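Local atomic coordinates of RagB/SusD domain protein (Flavobacterium johnsoniae, PDB entry 5J5U), a protein that binds chitin and probably serves as a SusD-like, outer-membrane glycan-binding lipoprotein of a chitin utilization locus. Residues Thr56-Lys64 against Ile433-Val444. Numbering follows the deposited sequence.
Sequences TEYGSKFKK and ITNSDSQTGGVV
Lys61 and Lys63 reach the same oxygen of Asp437 from different directions. The ammonium of Lys61 meets OD2 on its syn lone pair, NZ to OD2 2.8 Å, whereas NZ of Lys63 comes from above the carboxylate plane, 3.0 Å from Asp437 OD2. Each lysine also pairs with one oxygen of Glu57, closing a four-residue network in which the two ammonium groups probably offset the repulsion between the carboxylates. A bend at chi3 (-64°) brings the Lys61 ammonium to Asp437, and its side chain crosses that of Asn435 at about a right angle, with Lys61 CD 3.1 Å from Asn435 ND2, which itself bonds to Gly305 O. A methionine in place of Lys61 would probably deprive Asp437 and Glu57 of one of the two ammonium groups they share, their charges less well balanced. The salt bridges join helix 53-60 and the residues that follow it to the long loop between helices 415-425 and 452-457 of the SusD-like fold. Past the helix, Phe62 takes a positive phi and turns its ring into the loop: Gly442 C lies at the ring edge, Val444 CG2 is 3.9 Å from CZ, and Ile433 CG1 approaches obliquely. Ser438 OG donates to Lys61 O (2.6 Å), while Gln439 N bonds to Phe62 O (3.1 Å). The extended Gln439 side chain crosses Lys63 and accepts Lys64 N at OE1 (2.9 Å), the donor lying 41° out of the amide plane.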
loop_
_atom_site.group_PDB
_atom_site.type_symbol
_atom_site.label_atom_id
_atom_site.label_comp_id
_atom_site.label_asym_id
_atom_site.label_seq_id
_atom_site.Cartn_x
_atom_site.Cartn_y
_atom_site.Cartn_z
ATOM N N THR A 56 -8.584 12.884 -10.131
ATOM C CA THR A 56 -9.130 12.561 -11.439
ATOM C C THR A 56 -8.276 13.110 -12.561
ATOM O O THR A 56 -7.957 12.381 -13.526
ATOM C CB THR A 56 -10.554 13.118 -11.656
ATOM O OG1 THR A 56 -11.368 12.825 -10.523
ATOM C CG2 THR A 56 -11.171 12.513 -12.929
ATOM N N GLU A 57 -7.927 14.392 -12.433
ATOM C CA GLU A 57 -7.194 15.089 -13.481
ATOM C C GLU A 57 -5.823 14.483 -13.675
ATOM O O GLU A 57 -5.423 14.269 -14.822
ATOM C CB GLU A 57 -7.082 16.585 -13.183
ATOM C CG GLU A 57 -6.219 17.386 -14.175
ATOM C CD GLU A 57 -6.862 17.560 -15.571
ATOM O OE1 GLU A 57 -7.898 16.937 -15.865
ATOM O OE2 GLU A 57 -6.324 18.332 -16.385
ATOM N N TYR A 58 -5.133 14.142 -12.583
ATOM C CA TYR A 58 -3.760 13.650 -12.738
ATOM C C TYR A 58 -3.628 12.133 -12.543
ATOM O O TYR A 58 -2.962 11.478 -13.363
ATOM C CB TYR A 58 -2.819 14.411 -11.792
ATOM C CG TYR A 58 -2.913 15.905 -12.034
ATOM C CD1 TYR A 58 -2.366 16.475 -13.181
ATOM C CD2 TYR A 58 -3.611 16.738 -11.161
ATOM C CE1 TYR A 58 -2.469 17.825 -13.431
ATOM C CE2 TYR A 58 -3.720 18.111 -11.408
ATOM C CZ TYR A 58 -3.143 18.643 -12.551
ATOM O OH TYR A 58 -3.238 19.990 -12.820
ATOM N N GLY A 59 -4.262 11.568 -11.508
ATOM C CA GLY A 59 -4.150 10.138 -11.256
ATOM C C GLY A 59 -5.059 9.239 -12.109
ATOM O O GLY A 59 -4.668 8.205 -12.616
ATOM N N SER A 60 -6.301 9.644 -12.260
ATOM C CA SER A 60 -7.267 8.824 -12.951
ATOM C C SER A 60 -7.036 8.849 -14.479
ATOM O O SER A 60 -6.997 7.807 -15.119
ATOM C CB SER A 60 -8.671 9.311 -12.587
ATOM O OG SER A 60 -9.613 8.298 -12.787
ATOM N N LYS A 61 -6.834 10.043 -15.040
ATOM C CA LYS A 61 -6.668 10.191 -16.493
ATOM C C LYS A 61 -5.208 10.088 -16.989
ATOM O O LYS A 61 -4.991 9.972 -18.189
ATOM C CB LYS A 61 -7.251 11.530 -16.948
ATOM C CG LYS A 61 -8.726 11.663 -16.708
ATOM C CD LYS A 61 -9.321 12.853 -17.461
ATOM C CE LYS A 61 -8.788 14.180 -16.995
ATOM N NZ LYS A 61 -9.526 15.337 -17.636
ATOM N N PHE A 62 -4.240 10.120 -16.066
ATOM C CA PHE A 62 -2.791 10.053 -16.350
ATOM C C PHE A 62 -2.205 11.356 -16.944
ATOM O O PHE A 62 -1.989 11.481 -18.141
ATOM C CB PHE A 62 -2.471 8.869 -17.275
ATOM C CG PHE A 62 -3.169 7.584 -16.876
ATOM C CD1 PHE A 62 -3.411 7.294 -15.527
ATOM C CD2 PHE A 62 -3.588 6.673 -17.849
ATOM C CE1 PHE A 62 -4.044 6.135 -15.155
ATOM C CE2 PHE A 62 -4.222 5.507 -17.500
ATOM C CZ PHE A 62 -4.465 5.226 -16.145
ATOM N N LYS A 63 -1.954 12.322 -16.078
ATOM C CA LYS A 63 -1.262 13.537 -16.460
ATOM C C LYS A 63 -0.070 13.760 -15.513
ATOM O O LYS A 63 -0.179 13.536 -14.308
ATOM C CB LYS A 63 -2.208 14.742 -16.430
ATOM C CG LYS A 63 -3.311 14.685 -17.444
ATOM C CD LYS A 63 -4.037 16.015 -17.542
ATOM C CE LYS A 63 -5.227 15.911 -18.483
ATOM N NZ LYS A 63 -5.907 17.214 -18.573
ATOM N N LYS A 64 1.066 14.173 -16.067
ATOM C CA LYS A 64 2.293 14.329 -15.293
ATOM C C LYS A 64 2.386 15.660 -14.591
ATOM O O LYS A 64 2.135 16.702 -15.190
ATOM C CB LYS A 64 3.530 14.186 -16.186
ATOM C CG LYS A 64 3.592 12.918 -16.952
ATOM C CD LYS A 64 5.036 12.524 -17.182
ATOM C CE LYS A 64 5.684 13.342 -18.271
ATOM N NZ LYS A 64 6.936 12.680 -18.771
ATOM N N ILE A 433 -9.458 3.557 -19.479
ATOM C CA ILE A 433 -9.426 5.014 -19.505
ATOM C C ILE A 433 -9.406 5.507 -20.952
ATOM O O ILE A 433 -8.441 5.278 -21.675
ATOM C CB ILE A 433 -8.195 5.543 -18.708
ATOM C CG1 ILE A 433 -8.330 5.172 -17.212
ATOM C CG2 ILE A 433 -8.018 7.050 -18.881
ATOM C CD1 ILE A 433 -9.510 5.863 -16.524
ATOM N N THR A 434 -10.460 6.198 -21.376
ATOM C CA THR A 434 -10.572 6.574 -22.785
ATOM C C THR A 434 -10.557 8.088 -22.977
ATOM O O THR A 434 -10.667 8.574 -24.104
ATOM C CB THR A 434 -11.881 6.008 -23.427
ATOM O OG1 THR A 434 -13.024 6.412 -22.660
ATOM C CG2 THR A 434 -11.830 4.463 -23.522
ATOM N N ASN A 435 -10.336 8.823 -21.890
ATOM C CA ASN A 435 -10.219 10.282 -21.960
ATOM C C ASN A 435 -9.240 10.742 -23.039
ATOM O O ASN A 435 -8.110 10.235 -23.140
ATOM C CB ASN A 435 -9.779 10.838 -20.606
ATOM C CG ASN A 435 -10.724 10.456 -19.504
ATOM O OD1 ASN A 435 -10.734 9.303 -19.052
ATOM N ND2 ASN A 435 -11.561 11.399 -19.089
ATOM N N SER A 436 -9.671 11.717 -23.834
ATOM C CA SER A 436 -8.909 12.127 -24.999
ATOM C C SER A 436 -7.656 12.898 -24.591
ATOM O O SER A 436 -6.704 13.019 -25.373
ATOM C CB SER A 436 -9.781 12.974 -25.920
ATOM O OG SER A 436 -10.081 14.210 -25.298
ATOM N N ASP A 437 -7.658 13.412 -23.368
ATOM C CA ASP A 437 -6.504 14.145 -22.846
ATOM C C ASP A 437 -5.598 13.281 -21.978
ATOM O O ASP A 437 -4.735 13.810 -21.285
ATOM C CB ASP A 437 -6.947 15.390 -22.044
ATOM C CG ASP A 437 -7.974 15.063 -20.948
ATOM O OD1 ASP A 437 -8.629 13.992 -21.016
ATOM O OD2 ASP A 437 -8.138 15.884 -20.013
ATOM N N SER A 438 -5.781 11.964 -21.996
ATOM C CA SER A 438 -4.846 11.089 -21.293
ATOM C C SER A 438 -3.442 11.107 -21.945
ATOM O O SER A 438 -3.273 10.747 -23.115
ATOM C CB SER A 438 -5.371 9.668 -21.246
ATOM O OG SER A 438 -4.485 8.821 -20.521
ATOM N N GLN A 439 -2.426 11.490 -21.180
ATOM C CA GLN A 439 -1.093 11.661 -21.779
ATOM C C GLN A 439 -0.488 10.320 -22.168
ATOM O O GLN A 439 0.466 10.296 -22.923
ATOM C CB GLN A 439 -0.152 12.441 -20.834
ATOM C CG GLN A 439 -0.465 13.960 -20.804
ATOM C CD GLN A 439 0.188 14.750 -19.643
ATOM O OE1 GLN A 439 1.103 14.272 -18.954
ATOM N NE2 GLN A 439 -0.307 15.968 -19.422
ATOM N N THR A 440 -1.056 9.210 -21.693
ATOM C CA THR A 440 -0.603 7.875 -22.120
ATOM C C THR A 440 -1.577 7.115 -23.038
ATOM O O THR A 440 -1.361 5.928 -23.327
ATOM C CB THR A 440 -0.333 6.950 -20.919
ATOM O OG1 THR A 440 -1.498 6.918 -20.103
ATOM C CG2 THR A 440 0.814 7.449 -20.083
ATOM N N GLY A 441 -2.638 7.782 -23.495
ATOM C CA GLY A 441 -3.646 7.115 -24.301
ATOM C C GLY A 441 -4.371 6.013 -23.539
ATOM O O GLY A 441 -4.830 5.032 -24.124
ATOM N N GLY A 442 -4.425 6.165 -22.217
ATOM C CA GLY A 442 -5.137 5.230 -21.363
ATOM C C GLY A 442 -4.280 4.089 -20.857
ATOM O O GLY A 442 -4.800 3.148 -20.273
ATOM N N VAL A 443 -2.974 4.152 -21.110
ATOM C CA VAL A 443 -2.039 3.137 -20.617
ATOM C C VAL A 443 -1.656 3.422 -19.162
ATOM O O VAL A 443 -1.143 4.511 -18.858
ATOM C CB VAL A 443 -0.767 3.095 -21.468
ATOM C CG1 VAL A 443 0.170 1.996 -20.951
ATOM C CG2 VAL A 443 -1.128 2.847 -22.942
ATOM N N VAL A 444 -1.881 2.476 -18.252
ATOM C CA VAL A 444 -1.523 2.771 -16.874
ATOM C C VAL A 444 0.005 2.947 -16.727
ATOM O O VAL A 444 0.789 2.120 -17.166
ATOM C CB VAL A 444 -2.032 1.716 -15.892
ATOM C CG1 VAL A 444 -1.796 2.189 -14.426
ATOM C CG2 VAL A 444 -3.500 1.446 -16.130
HETATM O O HOH W 1 -11.411 14.048 -19.982
HETATM O O HOH W 2 0.938 17.394 -17.387
#